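Local coordinates for protein ofchtiv-allosamidin (Ostrinia furnacalis, PDB 6JMB) that hydrolyses chitin as a group IV insect chitinase of glycoside hydrolase family 18, and is inhibited by allosamidin, at the 2-acetamido-2-deoxy-beta-D-allopyranose and allosamizoline site. Numbering follows the deposited sequence.

The 2-acetamido-2-deoxy-beta-D-allopyranose and allosamizoline site. Residues 9, 13, 40, 84-86, 124, 126, 164, 191, 193-194, 250, 252, 280, 283, 343, 345. With NAA (2-acetamido-2-deoxy-beta-D-allopyranose), chain B; NAA (2-acetamido-2-deoxy-beta-D-allopyranose), chain C; AMI (allosamizoline), chain D.
Trp13 buries more of its own surface against the ligand than any other residue here, laying one indole face along the acetamido side of the poorly ordered NAA (chain C). Trp345 forms the floor under AMI, the allosamizoline end of the inhibitor allosamidin. Its CG lies anti to the backbone N (chi1 -175°), which sets the indole flat under the cyclitol, with AMI C5 3.5 Å from the Trp345 five-membered ring centroid. Trp345 NE1 points almost in its ring plane at the acetamido oxygen O7 of NAA (chain B), 2.9 Å away (162° at H). An alanine here would lack the indole and NE1, and would probably leave AMI and the NAA (chain B) acetamido group less firmly held. The acetamido methyl C8 of NAA (chain B) sits between the faces of Tyr250 and Tyr283. Asp194 OD2 takes the AMI O6 hydroxyl on its syn lone pair at 2.6 Å. Tyr250 OH and, side-on, Arg252 NE and NH2 hold its OD1. Asp124 OD2 hydrogen-bonds AMI N2 at 2.8 Å, in line with its outward N-H. Glu126 OE2, 3.0 Å from AMI N2, comes from above the oxazoline plane, a polar contact. Their charge would probably stabilise a cationic oxazoline. Both belong to the family 18 DxxDxDxE motif, Glu126 being the catalytic acid. Tyr9 covers the dimethylamino group, with C9 over its ring. The cleft lies at the C-terminal mouth of the TIM barrel, lined from strands 5-11, 35-43, 120-124, 160-165 and 341-345.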
loop_
_atom_site.group_PDB
_atom_site.type_symbol
_atom_site.label_atom_id
_atom_site.label_comp_id
_atom_site.label_asym_id
_atom_site.label_seq_id
_atom_site.Cartn_x
_atom_site.Cartn_y
_atom_site.Cartn_z
ATOM N N TYR A 9 6.999 -0.367 1.156
ATOM C CA TYR A 9 6.924 -1.160 -0.066
ATOM C C TYR A 9 7.706 -0.486 -1.182
ATOM O O TYR A 9 7.693 0.744 -1.317
ATOM C CB TYR A 9 5.476 -1.320 -0.515
ATOM C CG TYR A 9 4.709 -2.355 0.258
ATOM C CD1 TYR A 9 4.085 -2.042 1.454
ATOM C CD2 TYR A 9 4.607 -3.655 -0.219
ATOM C CE1 TYR A 9 3.383 -3.001 2.148
ATOM C CE2 TYR A 9 3.904 -4.620 0.473
ATOM C CZ TYR A 9 3.281 -4.279 1.650
ATOM O OH TYR A 9 2.556 -5.222 2.353
ATOM N N TRP A 13 9.467 -2.250 -10.376
ATOM C CA TRP A 13 9.458 -1.846 -11.776
ATOM C C TRP A 13 9.824 -0.377 -11.960
ATOM O O TRP A 13 10.009 0.063 -13.102
ATOM C CB TRP A 13 8.084 -2.140 -12.398
ATOM C CG TRP A 13 6.950 -1.583 -11.596
ATOM C CD1 TRP A 13 6.371 -0.362 -11.746
ATOM C CD2 TRP A 13 6.268 -2.222 -10.505
ATOM N NE1 TRP A 13 5.366 -0.197 -10.822
ATOM C CE2 TRP A 13 5.288 -1.324 -10.045
ATOM C CE3 TRP A 13 6.393 -3.466 -9.876
ATOM C CZ2 TRP A 13 4.436 -1.627 -8.986
ATOM C CZ3 TRP A 13 5.546 -3.765 -8.820
ATOM C CH2 TRP A 13 4.581 -2.848 -8.387
ATOM N N PHE A 40 6.842 -7.168 -6.865
ATOM C CA PHE A 40 6.094 -8.320 -6.354
ATOM C C PHE A 40 6.673 -9.583 -6.980
ATOM O O PHE A 40 7.210 -9.540 -8.104
ATOM C CB PHE A 40 4.636 -8.277 -6.827
ATOM C CG PHE A 40 3.780 -7.278 -6.114
ATOM C CD1 PHE A 40 3.411 -7.485 -4.805
ATOM C CD2 PHE A 40 3.305 -6.156 -6.775
ATOM C CE1 PHE A 40 2.605 -6.573 -4.145
ATOM C CE2 PHE A 40 2.496 -5.236 -6.126
ATOM C CZ PHE A 40 2.148 -5.446 -4.805
ATOM N N GLY A 84 -0.395 -8.714 -5.404
ATOM C CA GLY A 84 -0.580 -7.396 -5.968
ATOM C C GLY A 84 -1.776 -7.342 -6.898
ATOM O O GLY A 84 -2.287 -8.360 -7.370
ATOM N N TRP A 85 -2.217 -6.112 -7.179
ATOM C CA TRP A 85 -3.394 -5.892 -8.013
ATOM C C TRP A 85 -3.289 -6.611 -9.359
ATOM O O TRP A 85 -4.219 -7.311 -9.779
ATOM C CB TRP A 85 -3.583 -4.385 -8.217
ATOM C CG TRP A 85 -4.718 -4.031 -9.115
ATOM C CD1 TRP A 85 -4.639 -3.603 -10.411
ATOM C CD2 TRP A 85 -6.106 -4.063 -8.784
ATOM N NE1 TRP A 85 -5.898 -3.373 -10.907
ATOM C CE2 TRP A 85 -6.817 -3.645 -9.927
ATOM C CE3 TRP A 85 -6.818 -4.404 -7.633
ATOM C CZ2 TRP A 85 -8.208 -3.563 -9.950
ATOM C CZ3 TRP A 85 -8.200 -4.319 -7.658
ATOM C CH2 TRP A 85 -8.878 -3.900 -8.808
ATOM N N SER A 86 -2.159 -6.457 -10.051
ATOM C CA SER A 86 -2.044 -7.021 -11.395
ATOM C C SER A 86 -2.019 -8.545 -11.403
ATOM O O SER A 86 -2.261 -9.151 -12.454
ATOM C CB SER A 86 -0.790 -6.495 -12.094
ATOM O OG SER A 86 -0.806 -5.081 -12.188
ATOM N N ASP A 124 -0.181 -10.542 -0.475
ATOM C CA ASP A 124 -1.054 -9.496 -0.999
ATOM C C ASP A 124 -1.966 -10.077 -2.079
ATOM O O ASP A 124 -1.912 -9.673 -3.244
ATOM C CB ASP A 124 -0.191 -8.348 -1.546
ATOM C CG ASP A 124 -1.007 -7.206 -2.118
ATOM O OD1 ASP A 124 -2.169 -7.017 -1.710
ATOM O OD2 ASP A 124 -0.471 -6.484 -2.980
ATOM N N GLU A 126 -5.175 -10.148 -3.964
ATOM C CA GLU A 126 -6.212 -9.141 -4.203
ATOM C C GLU A 126 -7.294 -9.724 -5.116
ATOM O O GLU A 126 -7.206 -9.607 -6.341
ATOM C CB GLU A 126 -5.582 -7.851 -4.768
ATOM C CG GLU A 126 -4.485 -7.310 -3.843
ATOM C CD GLU A 126 -4.130 -5.853 -4.056
ATOM O OE1 GLU A 126 -4.630 -5.217 -5.005
ATOM O OE2 GLU A 126 -3.341 -5.328 -3.240
ATOM N N ALA A 164 -1.143 -7.879 3.435
ATOM C CA ALA A 164 -1.742 -6.602 3.077
ATOM C C ALA A 164 -3.198 -6.881 2.756
ATOM O O ALA A 164 -3.497 -7.836 2.032
ATOM C CB ALA A 164 -1.060 -6.006 1.847
ATOM N N MET A 191 -4.634 -1.515 3.884
ATOM C CA MET A 191 -4.411 -0.631 2.735
ATOM C C MET A 191 -5.428 0.512 2.749
ATOM O O MET A 191 -6.367 0.577 1.951
ATOM C CB MET A 191 -4.451 -1.421 1.434
ATOM C CG MET A 191 -3.292 -2.393 1.293
ATOM S SD MET A 191 -3.209 -3.166 -0.339
ATOM C CE MET A 191 -4.521 -4.378 -0.201
ATOM N N TYR A 193 -6.088 3.381 1.645
ATOM C CA TYR A 193 -5.998 4.298 0.515
ATOM C C TYR A 193 -6.778 3.653 -0.622
ATOM O O TYR A 193 -7.409 2.609 -0.440
ATOM C CB TYR A 193 -4.541 4.627 0.152
ATOM C CG TYR A 193 -3.590 3.458 0.277
ATOM C CD1 TYR A 193 -3.628 2.404 -0.627
ATOM C CD2 TYR A 193 -2.662 3.403 1.305
ATOM C CE1 TYR A 193 -2.755 1.331 -0.516
ATOM C CE2 TYR A 193 -1.784 2.340 1.420
ATOM C CZ TYR A 193 -1.846 1.310 0.514
ATOM O OH TYR A 193 -0.982 0.246 0.633
ATOM N N ASP A 194 -6.755 4.286 -1.800
ATOM C CA ASP A 194 -7.649 3.891 -2.893
ATOM C C ASP A 194 -9.111 3.930 -2.454
ATOM O O ASP A 194 -9.952 3.183 -2.969
ATOM C CB ASP A 194 -7.292 2.521 -3.478
ATOM C CG ASP A 194 -5.854 2.437 -3.911
ATOM O OD1 ASP A 194 -5.353 3.419 -4.494
ATOM O OD2 ASP A 194 -5.225 1.386 -3.669
ATOM N N TYR A 250 1.230 8.503 -3.382
ATOM C CA TYR A 250 0.748 8.854 -4.703
ATOM C C TYR A 250 -0.627 9.471 -4.521
ATOM O O TYR A 250 -1.259 9.332 -3.468
ATOM C CB TYR A 250 0.646 7.614 -5.614
ATOM C CG TYR A 250 -0.325 6.592 -5.063
ATOM C CD1 TYR A 250 0.070 5.700 -4.069
ATOM C CD2 TYR A 250 -1.635 6.535 -5.511
ATOM C CE1 TYR A 250 -0.811 4.790 -3.534
ATOM C CE2 TYR A 250 -2.531 5.615 -4.980
ATOM C CZ TYR A 250 -2.105 4.744 -3.990
ATOM O OH TYR A 250 -2.975 3.821 -3.445
ATOM N N ARG A 252 -4.467 10.480 -6.859
ATOM C CA ARG A 252 -5.329 10.026 -7.941
ATOM C C ARG A 252 -5.952 11.226 -8.640
ATOM O O ARG A 252 -6.215 12.262 -8.016
ATOM C CB ARG A 252 -6.375 9.019 -7.438
ATOM C CG ARG A 252 -5.719 7.739 -6.937
ATOM C CD ARG A 252 -6.717 6.606 -6.723
ATOM N NE ARG A 252 -6.011 5.339 -6.546
ATOM C CZ ARG A 252 -5.504 4.616 -7.542
ATOM N NH1 ARG A 252 -5.647 5.019 -8.799
ATOM N NH2 ARG A 252 -4.861 3.479 -7.283
ATOM N N GLU A 280 0.519 6.886 -16.292
ATOM C CA GLU A 280 -0.778 6.211 -16.282
ATOM C C GLU A 280 -1.846 7.219 -15.885
ATOM O O GLU A 280 -1.854 7.695 -14.746
ATOM C CB GLU A 280 -0.772 5.030 -15.312
ATOM C CG GLU A 280 -1.983 4.123 -15.443
ATOM C CD GLU A 280 -2.089 3.494 -16.817
ATOM O OE1 GLU A 280 -1.061 2.998 -17.325
ATOM O OE2 GLU A 280 -3.198 3.502 -17.392
ATOM N N TYR A 283 -3.493 8.390 -11.938
ATOM C CA TYR A 283 -2.711 8.477 -10.713
ATOM C C TYR A 283 -1.416 9.219 -10.997
ATOM O O TYR A 283 -1.009 9.386 -12.151
ATOM C CB TYR A 283 -2.513 7.112 -10.017
ATOM C CG TYR A 283 -1.271 6.339 -10.410
ATOM C CD1 TYR A 283 -1.287 5.472 -11.495
ATOM C CD2 TYR A 283 -0.097 6.440 -9.672
ATOM C CE1 TYR A 283 -0.160 4.746 -11.848
ATOM C CE2 TYR A 283 1.038 5.718 -10.025
ATOM C CZ TYR A 283 0.995 4.878 -11.112
ATOM O OH TYR A 283 2.115 4.156 -11.465
ATOM N N MET A 343 2.441 1.792 7.242
ATOM C CA MET A 343 2.832 1.122 6.012
ATOM C C MET A 343 2.662 2.126 4.879
ATOM O O MET A 343 1.741 2.946 4.911
ATOM C CB MET A 343 1.906 -0.084 5.779
ATOM C CG MET A 343 2.100 -0.807 4.469
ATOM S SD MET A 343 0.962 -2.205 4.285
ATOM C CE MET A 343 -0.570 -1.395 3.829
ATOM N N TRP A 345 2.644 2.708 0.541
ATOM C CA TRP A 345 2.767 2.391 -0.876
ATOM C C TRP A 345 2.959 3.718 -1.593
ATOM O O TRP A 345 2.025 4.529 -1.640
ATOM C CB TRP A 345 1.506 1.706 -1.411
ATOM C CG TRP A 345 1.745 1.295 -2.822
ATOM C CD1 TRP A 345 1.541 2.052 -3.951
ATOM C CD2 TRP A 345 2.329 0.066 -3.259
ATOM N NE1 TRP A 345 1.945 1.346 -5.068
ATOM C CE2 TRP A 345 2.435 0.131 -4.667
ATOM C CE3 TRP A 345 2.768 -1.087 -2.601
ATOM C CZ2 TRP A 345 2.960 -0.917 -5.424
ATOM C CZ3 TRP A 345 3.286 -2.126 -3.355
ATOM C CH2 TRP A 345 3.374 -2.034 -4.750
HETATM C C1 NAA B . -0.335 -1.046 -8.026
HETATM C C2 NAA B . 0.295 0.018 -8.910
HETATM C C3 NAA B . 0.310 -0.369 -10.340
HETATM C C4 NAA B . 1.005 -1.705 -10.530
HETATM C C5 NAA B . 0.331 -2.751 -9.653
HETATM C C6 NAA B . 0.989 -4.095 -9.728
HETATM C C7 NAA B . 0.079 2.396 -7.984
HETATM C C8 NAA B . -0.808 3.615 -7.710
HETATM N N2 NAA B . -0.548 1.237 -8.666
HETATM O O3 NAA B . -1.075 -0.437 -10.797
HETATM O O4 NAA B . 0.937 -2.172 -11.893
HETATM O O5 NAA B . 0.406 -2.314 -8.260
HETATM O O6 NAA B . 0.226 -4.984 -8.942
HETATM O O7 NAA B . 1.212 2.371 -7.687
HETATM C C1 NAA C . 1.741 -1.441 -12.714
HETATM C C2 NAA C . 2.346 -2.349 -13.775
HETATM C C3 NAA C . 3.035 -1.549 -14.846
HETATM C C4 NAA C . 2.160 -0.507 -15.457
HETATM C C5 NAA C . 1.551 0.372 -14.359
HETATM C C6 NAA C . 0.496 1.284 -14.868
HETATM C C7 NAA C . 3.034 -4.608 -12.721
HETATM C C8 NAA C . 4.094 -5.467 -12.012
HETATM N N2 NAA C . 3.360 -3.195 -13.097
HETATM O O3 NAA C . 4.109 -0.830 -14.201
HETATM O O4 NAA C . 2.993 0.332 -16.270
HETATM O O5 NAA C . 0.842 -0.440 -13.343
HETATM O O6 NAA C . -0.365 1.525 -13.740
HETATM O O7 NAA C . 1.939 -5.067 -12.981
HETATM C C1 AMI D . -1.634 -1.603 -3.501
HETATM C C2 AMI D . -1.399 -3.035 -4.129
HETATM C C3 AMI D . -0.601 -2.778 -5.308
HETATM C C4 AMI D . -1.063 -1.345 -5.800
HETATM C C5 AMI D . -1.049 -0.611 -4.544
HETATM C C6 AMI D . -1.862 0.734 -4.601
HETATM C C7 AMI D . -0.405 -2.874 -2.160
HETATM C C8 AMI D . 0.762 -4.682 -0.800
HETATM C C9 AMI D . 0.640 -2.284 0.096
HETATM N N2 AMI D . -0.772 -3.725 -3.213
HETATM N N7 AMI D . 0.331 -3.287 -0.958
HETATM O O3 AMI D . -0.786 -3.807 -6.278
HETATM O O4 AMI D . -0.164 -0.695 -6.688
HETATM O O6 AMI D . -3.171 0.450 -5.051
HETATM O O7 AMI D . -0.808 -1.581 -2.315
HETATM O O HOH W 1 3.280 1.862 -10.147
#